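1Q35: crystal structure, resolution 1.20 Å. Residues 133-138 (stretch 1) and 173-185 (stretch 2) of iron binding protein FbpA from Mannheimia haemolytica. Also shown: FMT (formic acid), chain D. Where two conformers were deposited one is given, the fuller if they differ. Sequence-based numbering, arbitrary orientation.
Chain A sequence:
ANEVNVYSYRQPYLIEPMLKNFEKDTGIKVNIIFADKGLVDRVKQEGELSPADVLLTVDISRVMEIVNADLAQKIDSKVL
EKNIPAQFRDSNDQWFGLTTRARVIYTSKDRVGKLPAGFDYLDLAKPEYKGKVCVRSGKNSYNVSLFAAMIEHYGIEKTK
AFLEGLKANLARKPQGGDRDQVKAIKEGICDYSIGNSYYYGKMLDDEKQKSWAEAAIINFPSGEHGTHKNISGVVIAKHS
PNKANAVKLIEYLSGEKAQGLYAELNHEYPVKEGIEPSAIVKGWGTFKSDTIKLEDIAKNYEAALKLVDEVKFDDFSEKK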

# COMPACT_ATOMS: atom_id res chain seq x y z
N VAL A 133 8.18 -3.98 19.81
CA VAL A 133 7.77 -3.74 18.42
C VAL A 133 6.75 -4.78 17.94
O VAL A 133 6.90 -5.97 18.21
N CYS A 134 5.72 -4.33 17.24
CA CYS A 134 4.74 -5.20 16.60
C CYS A 134 4.73 -4.96 15.09
O CYS A 134 4.67 -3.81 14.64
N VAL A 135 4.79 -6.03 14.31
CA VAL A 135 4.63 -5.94 12.87
C VAL A 135 3.86 -7.17 12.39
O VAL A 135 4.04 -8.27 12.93
N ARG A 136 3.00 -6.98 11.40
CA ARG A 136 2.35 -8.11 10.75
C ARG A 136 3.38 -8.98 10.03
O ARG A 136 4.56 -8.63 9.96
N SER A 137 2.94 -10.11 9.51
CA SER A 137 3.83 -11.03 8.79
C SER A 137 4.87 -10.31 7.95
O SER A 137 4.55 -9.42 7.16
N GLY A 138 6.12 -10.72 8.10
CA GLY A 138 7.21 -10.18 7.31
C GLY A 138 7.06 -10.46 5.83
O GLY A 138 7.67 -9.77 5.01
N LYS A 173 4.52 -12.88 18.13
CA LYS A 173 4.57 -13.47 16.80
C LYS A 173 3.80 -12.60 15.82
O LYS A 173 2.68 -12.18 16.11
N PRO A 174 4.37 -12.29 14.65
CA PRO A 174 3.63 -11.54 13.63
C PRO A 174 2.26 -12.14 13.36
O PRO A 174 2.13 -13.34 13.12
N GLN A 175 1.24 -11.30 13.41
CA GLN A 175 -0.15 -11.72 13.28
C GLN A 175 -1.03 -10.53 12.91
O GLN A 175 -0.67 -9.38 13.18
N GLY A 176 -2.18 -10.80 12.31
CA GLY A 176 -3.14 -9.77 12.00
C GLY A 176 -2.67 -8.84 10.89
O GLY A 176 -1.68 -9.12 10.21
N GLY A 177 -3.39 -7.75 10.70
CA GLY A 177 -3.05 -6.73 9.73
C GLY A 177 -2.50 -5.48 10.40
O GLY A 177 -2.10 -5.50 11.56
N ASP A 178 -2.47 -4.39 9.65
CA ASP A 178 -1.88 -3.15 10.15
C ASP A 178 -2.68 -2.56 11.33
O ASP A 178 -2.09 -2.12 12.32
N ARG A 179 -4.01 -2.54 11.21
CA ARG A 179 -4.84 -1.99 12.29
C ARG A 179 -4.67 -2.79 13.58
O ARG A 179 -4.66 -2.22 14.67
N ASP A 180 -4.53 -4.10 13.46
CA ASP A 180 -4.37 -4.97 14.62
C ASP A 180 -3.14 -4.61 15.45
O ASP A 180 -3.15 -4.77 16.67
N GLN A 181 -2.08 -4.13 14.81
CA GLN A 181 -0.88 -3.76 15.56
C GLN A 181 -1.14 -2.53 16.42
O GLN A 181 -0.58 -2.40 17.50
N VAL A 182 -1.97 -1.62 15.92
CA VAL A 182 -2.34 -0.42 16.67
C VAL A 182 -3.30 -0.77 17.82
O VAL A 182 -3.22 -0.19 18.90
N LYS A 183 -4.18 -1.74 17.62
CA LYS A 183 -4.97 -2.29 18.73
C LYS A 183 -4.03 -2.81 19.82
O LYS A 183 -4.28 -2.60 21.01
N ALA A 184 -2.96 -3.48 19.42
CA ALA A 184 -2.00 -4.02 20.36
C ALA A 184 -1.27 -2.91 21.12
O ALA A 184 -0.96 -3.07 22.29
N ILE A 185 -0.99 -1.79 20.46
CA ILE A 185 -0.43 -0.62 21.14
C ILE A 185 -1.42 -0.13 22.21
O ILE A 185 -1.04 0.13 23.35

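The one direct polar link between the stretches is the salt bridge from Arg 136 to Asp 178. Arg 136 NH1 lies 3.3 Å from Asp 178 OD1, and the hydrogen bond within it is weak. Arg 136 starts sideways (chi1 p, chi2 t, chi3 m) and runs along Gly 176, Gly 177 and Asp 178. Gly 177 CA and Asp 178 N lie over one face of the guanidinium. Asp 178 (chi1 m) also starts sideways, but its carboxylate comes nearer.

A formic acid molecule, probably from the crystallisation liquor, sits beside this pair. Asp 178 N donates to FMT O1 (2.8 Å), while Arg 179 N and NE donate to FMT O2 (2.9 and 2.8 Å). An ideal CB on Gly 177 would lie 2.6 Å from FMT O1, a clash that glycine avoids.

Three waters join the stretches. Water 2 accepts from Arg 136 N and donates to Asp 178 OD1, both at 3.0 Å. Water 3 accepts from Ser 137 N (2.9 Å) and donates to Gly 176 O (2.7 Å). Water 1 accepts from Gln 175 N at 3.2 Å and lies 2.7 Å from Gln 181 OE1 and 3.2 Å from Val 135 O.

Gln 181 points toward stretch 1, with chi1 and chi2 both m. Its NE2 donates to Gln 175 O (2.7 Å) and Gly 177 O (2.8 Å), which ties the loop to the helix. Gln 181 OE1 lies 3.3 Å from Cys 134 CB.

Cys 134 (chi1 m) points toward the helix, and its SG meets Ala 184 CB at 3.8 Å. Pro 174 also points in. Its CB is 3.6 Å from Ser 137 N, and its CA makes a CA-H...O contact with Val 135 O (3.4 Å). The CA-to-CB bond of Val 135 (chi1 p) points away.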

# COMPACT_ATOMS: atom_id res chain seq x y z
CB VAL A 133 8.99 -3.72 17.48
CG1 VAL A 133 8.58 -3.32 16.06
CG2 VAL A 133 10.07 -2.78 18.04
CB CYS A 134 3.30 -4.84 17.04
SG CYS A 134 2.58 -5.49 18.55
CB VAL A 135 5.96 -5.75 12.13
CG1 VAL A 135 6.79 -6.99 12.21
CG2 VAL A 135 5.73 -5.33 10.68
CB ARG A 136 1.29 -7.63 9.76
CG ARG A 136 1.86 -7.08 8.47
CD ARG A 136 0.86 -6.36 7.62
NE ARG A 136 -0.20 -7.24 7.15
CZ ARG A 136 -1.28 -6.81 6.52
NH1 ARG A 136 -1.45 -5.51 6.31
NH2 ARG A 136 -2.19 -7.68 6.11
CB SER A 137 3.01 -11.94 7.88
OG SER A 137 3.88 -12.76 7.11
CB LYS A 173 3.96 -14.87 16.85
CG LYS A 173 4.04 -15.64 15.55
CD LYS A 173 3.59 -17.08 15.74
CE LYS A 173 3.33 -17.76 14.42
NZ LYS A 173 4.55 -17.87 13.58
CB PRO A 174 4.55 -11.61 12.41
CG PRO A 174 5.90 -11.67 12.99
CD PRO A 174 5.75 -12.56 14.21
CB GLN A 175 -0.64 -12.32 14.60
CG GLN A 175 -0.61 -11.33 15.75
CD GLN A 175 -0.82 -12.00 17.08
OE1 GLN A 175 -1.94 -12.03 17.59
NE2 GLN A 175 0.25 -12.53 17.66
CB ASP A 178 -1.78 -2.10 9.04
CG ASP A 178 -0.65 -2.35 8.07
OD1 ASP A 178 0.13 -3.31 8.24
OD2 ASP A 178 -0.49 -1.58 7.10
CB ARG A 179 -6.31 -1.94 11.89
CG ARG A 179 -6.60 -0.93 10.79
CD ARG A 179 -7.96 -1.08 10.16
NE ARG A 179 -8.08 -2.37 9.48
CZ ARG A 179 -9.23 -2.92 9.09
NH1 ARG A 179 -10.38 -2.29 9.27
NH2 ARG A 179 -9.21 -4.10 8.50
CB ASP A 180 -4.24 -6.44 14.20
CG ASP A 180 -5.54 -7.04 13.72
OD1 ASP A 180 -6.60 -6.70 14.28
OD2 ASP A 180 -5.59 -7.87 12.80
CB GLN A 181 0.33 -3.49 14.66
CG GLN A 181 0.54 -4.43 13.49
CD GLN A 181 0.56 -5.89 13.90
OE1 GLN A 181 1.28 -6.27 14.82
NE2 GLN A 181 -0.21 -6.71 13.20
CB VAL A 182 -2.89 0.69 15.75
CG1 VAL A 182 -3.24 1.93 16.56
CG2 VAL A 182 -1.86 1.02 14.66
CB LYS A 183 -5.88 -3.41 18.24
CG LYS A 183 -6.82 -3.98 19.30
CD LYS A 183 -7.64 -5.14 18.76
CE LYS A 183 -8.78 -5.51 19.69
NZ LYS A 183 -9.36 -6.85 19.36
CB ALA A 184 -1.02 -4.94 19.66
CB ILE A 185 -0.10 0.52 20.14
CG1 ILE A 185 1.09 0.12 19.24
CG2 ILE A 185 0.21 1.81 20.90
CD1 ILE A 185 1.39 1.11 18.12
C FMT D . -5.39 -3.79 7.76
O1 FMT D . -4.21 -4.25 7.40
O2 FMT D . -5.59 -3.53 8.94
O HOH W 1 1.95 -8.87 15.34
O HOH W 2 2.08 -4.32 10.26
O HOH W 3 0.15 -11.04 9.68